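Local coordinates for protein BpsB (PgaB), Poly-beta-1,6-N-acetyl-D-glucosamine N-deacetylase (Bordetella bronchiseptica RB50, PDB 5BU6) that removes acetyl groups from the N-acetylglucosamine units of poly-beta-1,6-N-acetyl-D-glucosamine as a family 4 carbohydrate esterase and is required for biofilm formation, at residues D8-D20 with N249-V263. The protein carries 5 engineered substitutions. Numbering follows the deposited sequence.
Sequences DDGLTFRVLSMHD and NTPDVALTQIRRSLV. Engineered in segment 8-20: S17 (natural residue Cys).
N249 CB sits over the centre of the F13 ring, 3.7 Å from the centroid, a CH-pi contact, and the amide continues across the same face, its plane 22° from the ring's. F13 holds CG between backbone N and carbonyl carbon (chi1 63°), bringing the ring under N249. Antiparallel bonds F13 N to N249 O and N249 N to F13 O (2.9 Å) make a single bridge, and ND2 bends back to F13 O too. ND2 and OD1 also clasp the R259 backbone, closing the base of loop 250-258. L255 CD2 meets the ring edge, while I258 CG2 bridges obliquely from F13 to V15 CG2, 3.7 Å away. V15 CB lies 3.6 Å from R260 CB, which CG1 also touches. P251 CG nestles against L11 CB and CD1, and a water donates to both L11 O and N249 O.

Beyond V15 the chains run parallel, from S261 N to V15 O through H19 N to V263 O. On one face V263 CG1 wedges between L16 and M18, 3.4 Å from SD; on the other lie L262 and the engineered S17, with the R260 guanidinium close by, its NE bonded to T243 O. Strand 14-20 lies between strands 77-83 and 261-266 in the deacetylase domain's parallel sheet, the H19 side chain about 6 Å from a bound nickel ion, while helix 60-67 packs against F13 and L255 through I63.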
loop_
_atom_site.group_PDB
_atom_site.type_symbol
_atom_site.label_atom_id
_atom_site.label_comp_id
_atom_site.label_asym_id
_atom_site.label_seq_id
_atom_site.Cartn_x
_atom_site.Cartn_y
_atom_site.Cartn_z
ATOM N N ASP A 8 12.907 22.031 6.523
ATOM C CA ASP A 8 11.741 22.550 5.808
ATOM C C ASP A 8 12.161 23.202 4.499
ATOM O O ASP A 8 12.461 24.390 4.443
ATOM C CB ASP A 8 10.962 23.538 6.669
ATOM C CG ASP A 8 9.547 23.740 6.170
ATOM O OD1 ASP A 8 8.697 22.854 6.429
ATOM O OD2 ASP A 8 9.293 24.773 5.509
ATOM N N ASP A 9 12.146 22.402 3.443
ATOM C CA ASP A 9 12.826 22.721 2.197
ATOM C C ASP A 9 11.903 22.594 0.991
ATOM O O ASP A 9 12.356 22.619 -0.147
ATOM C CB ASP A 9 14.024 21.788 2.020
ATOM C CG ASP A 9 13.649 20.320 2.244
ATOM O OD1 ASP A 9 12.429 20.012 2.274
ATOM O OD2 ASP A 9 14.566 19.483 2.392
ATOM N N GLY A 10 10.612 22.418 1.252
ATOM C CA GLY A 10 9.634 22.216 0.193
ATOM C C GLY A 10 9.777 20.900 -0.559
ATOM O O GLY A 10 9.119 20.703 -1.580
ATOM N N LEU A 11 10.628 20.006 -0.057
ATOM C CA LEU A 11 10.898 18.713 -0.705
ATOM C C LEU A 11 10.793 17.490 0.212
ATOM O O LEU A 11 10.380 16.421 -0.228
ATOM C CB LEU A 11 12.295 18.708 -1.308
ATOM C CG LEU A 11 12.522 19.708 -2.442
ATOM C CD1 LEU A 11 13.997 19.842 -2.715
ATOM C CD2 LEU A 11 11.772 19.261 -3.684
ATOM N N THR A 12 11.221 17.640 1.465
ATOM C CA THR A 12 11.284 16.507 2.382
ATOM C C THR A 12 9.899 16.238 2.938
ATOM O O THR A 12 9.223 17.153 3.379
ATOM C CB THR A 12 12.297 16.762 3.510
ATOM O OG1 THR A 12 13.606 16.868 2.943
ATOM C CG2 THR A 12 12.309 15.624 4.521
ATOM N N PHE A 13 9.459 14.983 2.886
ATOM C CA PHE A 13 8.124 14.656 3.383
ATOM C C PHE A 13 8.087 13.363 4.207
ATOM O O PHE A 13 8.991 12.515 4.114
ATOM C CB PHE A 13 7.135 14.571 2.218
ATOM C CG PHE A 13 7.444 13.481 1.231
ATOM C CD1 PHE A 13 8.347 13.698 0.192
ATOM C CD2 PHE A 13 6.822 12.236 1.329
ATOM C CE1 PHE A 13 8.630 12.701 -0.718
ATOM C CE2 PHE A 13 7.108 11.227 0.410
ATOM C CZ PHE A 13 7.999 11.463 -0.619
ATOM N N ARG A 14 7.061 13.243 5.040
ATOM C CA ARG A 14 6.825 12.006 5.781
ATOM C C ARG A 14 5.637 11.264 5.163
ATOM O O ARG A 14 4.821 11.866 4.471
ATOM C CB ARG A 14 6.589 12.311 7.267
ATOM C CG ARG A 14 7.848 12.749 8.028
ATOM C CD ARG A 14 8.679 11.556 8.465
ATOM N NE ARG A 14 9.885 11.966 9.177
ATOM C CZ ARG A 14 10.673 11.149 9.874
ATOM N NH1 ARG A 14 11.743 11.637 10.471
ATOM N NH2 ARG A 14 10.394 9.851 9.973
ATOM N N VAL A 15 5.575 9.948 5.365
ATOM C CA VAL A 15 4.443 9.136 4.897
ATOM C C VAL A 15 3.935 8.333 6.094
ATOM O O VAL A 15 4.724 7.767 6.859
ATOM C CB VAL A 15 4.815 8.184 3.752
ATOM C CG1 VAL A 15 3.604 7.368 3.294
ATOM C CG2 VAL A 15 5.386 8.958 2.562
ATOM N N LEU A 16 2.619 8.299 6.250
ATOM C CA LEU A 16 1.998 7.658 7.387
ATOM C C LEU A 16 1.026 6.620 6.865
ATOM O O LEU A 16 0.036 6.955 6.225
ATOM C CB LEU A 16 1.304 8.717 8.260
ATOM C CG LEU A 16 0.834 8.390 9.671
ATOM C CD1 LEU A 16 2.008 7.996 10.567
ATOM C CD2 LEU A 16 0.059 9.572 10.245
ATOM N N SER A 17 1.328 5.353 7.104
ATOM C CA SER A 17 0.485 4.269 6.628
ATOM C C SER A 17 -0.459 3.846 7.769
ATOM O O SER A 17 -0.011 3.548 8.864
ATOM C CB SER A 17 1.359 3.116 6.148
ATOM O OG SER A 17 0.599 2.007 5.704
ATOM N N MET A 18 -1.763 3.875 7.519
ATOM C CA MET A 18 -2.750 3.694 8.576
ATOM C C MET A 18 -3.404 2.325 8.474
ATOM O O MET A 18 -3.866 1.934 7.413
ATOM C CB MET A 18 -3.829 4.768 8.504
ATOM C CG MET A 18 -3.838 5.722 9.653
ATOM S SD MET A 18 -2.553 6.951 9.446
ATOM C CE MET A 18 -3.003 7.643 7.861
ATOM N N HIS A 19 -3.469 1.623 9.596
ATOM C CA HIS A 19 -3.992 0.257 9.615
ATOM C C HIS A 19 -5.100 0.178 10.668
ATOM O O HIS A 19 -4.898 0.575 11.814
ATOM C CB HIS A 19 -2.842 -0.721 9.911
ATOM C CG HIS A 19 -3.240 -2.165 9.951
ATOM N ND1 HIS A 19 -3.463 -2.911 8.812
ATOM C CD2 HIS A 19 -3.420 -3.010 10.995
ATOM C CE1 HIS A 19 -3.779 -4.148 9.152
ATOM N NE2 HIS A 19 -3.762 -4.235 10.471
ATOM N N ASP A 20 -6.274 -0.288 10.271
ATOM C CA ASP A 20 -7.380 -0.474 11.208
ATOM C C ASP A 20 -7.093 -1.722 12.036
ATOM O O ASP A 20 -6.927 -2.811 11.491
ATOM C CB ASP A 20 -8.708 -0.600 10.451
ATOM C CG ASP A 20 -9.927 -0.596 11.367
ATOM O OD1 ASP A 20 -9.841 -1.032 12.538
ATOM O OD2 ASP A 20 -11.000 -0.170 10.887
ATOM N N ASN A 249 11.659 11.291 3.963
ATOM C CA ASN A 249 11.978 11.190 2.549
ATOM C C ASN A 249 12.653 12.462 2.106
ATOM O O ASN A 249 12.001 13.395 1.633
ATOM C CB ASN A 249 10.737 10.941 1.727
ATOM C CG ASN A 249 10.122 9.610 2.039
ATOM O OD1 ASN A 249 10.618 8.564 1.606
ATOM N ND2 ASN A 249 9.063 9.630 2.825
ATOM N N THR A 250 13.964 12.485 2.280
ATOM C CA THR A 250 14.773 13.628 1.909
ATOM C C THR A 250 14.991 13.580 0.391
ATOM O O THR A 250 14.666 12.579 -0.243
ATOM C CB THR A 250 16.103 13.622 2.693
ATOM O OG1 THR A 250 16.784 12.383 2.467
ATOM C CG2 THR A 250 15.836 13.790 4.190
ATOM N N PRO A 251 15.508 14.670 -0.204
ATOM C CA PRO A 251 15.651 14.695 -1.667
ATOM C C PRO A 251 16.514 13.580 -2.267
ATOM O O PRO A 251 16.335 13.276 -3.439
ATOM C CB PRO A 251 16.310 16.062 -1.922
ATOM C CG PRO A 251 15.838 16.906 -0.811
ATOM C CD PRO A 251 15.771 15.996 0.388
ATOM N N ASP A 252 17.436 13.001 -1.500
ATOM C CA ASP A 252 18.278 11.925 -2.021
ATOM C C ASP A 252 17.578 10.553 -2.051
ATOM O O ASP A 252 18.095 9.606 -2.638
ATOM C CB ASP A 252 19.566 11.822 -1.206
ATOM C CG ASP A 252 19.309 11.525 0.253
ATOM O OD1 ASP A 252 18.353 12.104 0.812
ATOM O OD2 ASP A 252 20.059 10.713 0.840
ATOM N N VAL A 253 16.409 10.447 -1.422
ATOM C CA VAL A 253 15.627 9.213 -1.475
ATOM C C VAL A 253 14.866 9.120 -2.793
ATOM O O VAL A 253 14.039 9.982 -3.086
ATOM C CB VAL A 253 14.596 9.115 -0.319
ATOM C CG1 VAL A 253 13.817 7.784 -0.393
ATOM C CG2 VAL A 253 15.290 9.271 1.034
ATOM N N ALA A 254 15.136 8.083 -3.582
ATOM C CA ALA A 254 14.395 7.870 -4.837
ATOM C C ALA A 254 12.933 7.594 -4.565
ATOM O O ALA A 254 12.604 6.975 -3.550
ATOM C CB ALA A 254 15.000 6.713 -5.639
ATOM N N LEU A 255 12.046 8.007 -5.478
ATOM C CA LEU A 255 10.619 7.771 -5.270
ATOM C C LEU A 255 10.277 6.291 -5.396
ATOM O O LEU A 255 9.167 5.890 -5.086
ATOM C CB LEU A 255 9.758 8.595 -6.247
ATOM C CG LEU A 255 9.759 10.112 -6.016
ATOM C CD1 LEU A 255 8.706 10.771 -6.891
ATOM C CD2 LEU A 255 9.579 10.524 -4.540
ATOM N N THR A 256 11.238 5.477 -5.828
ATOM C CA THR A 256 11.042 4.029 -5.864
ATOM C C THR A 256 11.222 3.406 -4.484
ATOM O O THR A 256 10.871 2.247 -4.274
ATOM C CB THR A 256 12.038 3.353 -6.809
ATOM O OG1 THR A 256 13.362 3.711 -6.396
ATOM C CG2 THR A 256 11.812 3.799 -8.260
ATOM N N GLN A 257 11.792 4.173 -3.555
ATOM C CA GLN A 257 12.139 3.664 -2.227
ATOM C C GLN A 257 11.549 4.512 -1.105
ATOM O O GLN A 257 12.198 4.726 -0.071
ATOM C CB GLN A 257 13.663 3.611 -2.051
ATOM C CG GLN A 257 14.421 2.932 -3.167
ATOM C CD GLN A 257 14.164 1.449 -3.210
ATOM O OE1 GLN A 257 13.979 0.809 -2.168
ATOM N NE2 GLN A 257 14.128 0.890 -4.417
ATOM N N ILE A 258 10.319 4.965 -1.287
ATOM C CA ILE A 258 9.678 5.858 -0.323
ATOM C C ILE A 258 9.524 5.208 1.069
ATOM O O ILE A 258 9.073 4.065 1.196
ATOM C CB ILE A 258 8.313 6.318 -0.862
ATOM C CG1 ILE A 258 8.508 7.223 -2.096
ATOM C CG2 ILE A 258 7.518 7.080 0.185
ATOM C CD1 ILE A 258 7.178 7.656 -2.709
ATOM N N ARG A 259 9.936 5.953 2.089
ATOM C CA ARG A 259 9.886 5.534 3.482
ATOM C C ARG A 259 8.537 5.848 4.122
ATOM O O ARG A 259 7.957 6.890 3.850
ATOM C CB ARG A 259 10.999 6.239 4.272
ATOM C CG ARG A 259 12.365 5.889 3.748
ATOM C CD ARG A 259 13.420 6.877 4.189
ATOM N NE ARG A 259 14.738 6.421 3.774
ATOM C CZ ARG A 259 15.849 7.132 3.914
ATOM N NH1 ARG A 259 15.801 8.347 4.443
ATOM N NH2 ARG A 259 17.003 6.626 3.511
ATOM N N ARG A 260 8.044 4.974 4.991
ATOM C CA ARG A 260 6.843 5.326 5.731
ATOM C C ARG A 260 6.806 4.714 7.113
ATOM O O ARG A 260 7.512 3.740 7.399
ATOM C CB ARG A 260 5.596 4.916 4.962
ATOM C CG ARG A 260 5.362 3.463 4.882
ATOM C CD ARG A 260 4.640 3.120 3.541
ATOM N NE ARG A 260 4.477 1.676 3.468
ATOM C CZ ARG A 260 3.306 1.049 3.455
ATOM N NH1 ARG A 260 2.177 1.742 3.445
ATOM N NH2 ARG A 260 3.272 -0.273 3.415
ATOM N N SER A 261 5.989 5.318 7.961
ATOM C CA SER A 261 5.783 4.850 9.324
ATOM C C SER A 261 4.417 4.212 9.358
ATOM O O SER A 261 3.535 4.602 8.608
ATOM C CB SER A 261 5.882 5.993 10.326
ATOM O OG SER A 261 7.211 6.481 10.375
ATOM N N LEU A 262 4.252 3.224 10.220
ATOM C CA LEU A 262 3.016 2.479 10.279
ATOM C C LEU A 262 2.312 2.851 11.571
ATOM O O LEU A 262 2.935 2.865 12.626
ATOM C CB LEU A 262 3.313 0.981 10.208
ATOM C CG LEU A 262 2.157 -0.012 10.129
ATOM C CD1 LEU A 262 1.296 0.265 8.916
ATOM C CD2 LEU A 262 2.710 -1.426 10.091
ATOM N N VAL A 263 1.032 3.192 11.507
ATOM C CA VAL A 263 0.308 3.434 12.756
ATOM C C VAL A 263 -1.075 2.763 12.742
ATOM O O VAL A 263 -1.743 2.724 11.725
ATOM C CB VAL A 263 0.170 4.948 13.040
ATOM C CG1 VAL A 263 -0.767 5.599 12.061
ATOM C CG2 VAL A 263 -0.303 5.183 14.460
HETATM O O HOH W 1 12.154 14.653 -0.876
HETATM O O HOH W 2 8.445 7.952 8.637
HETATM O O HOH W 3 8.155 8.712 6.158
#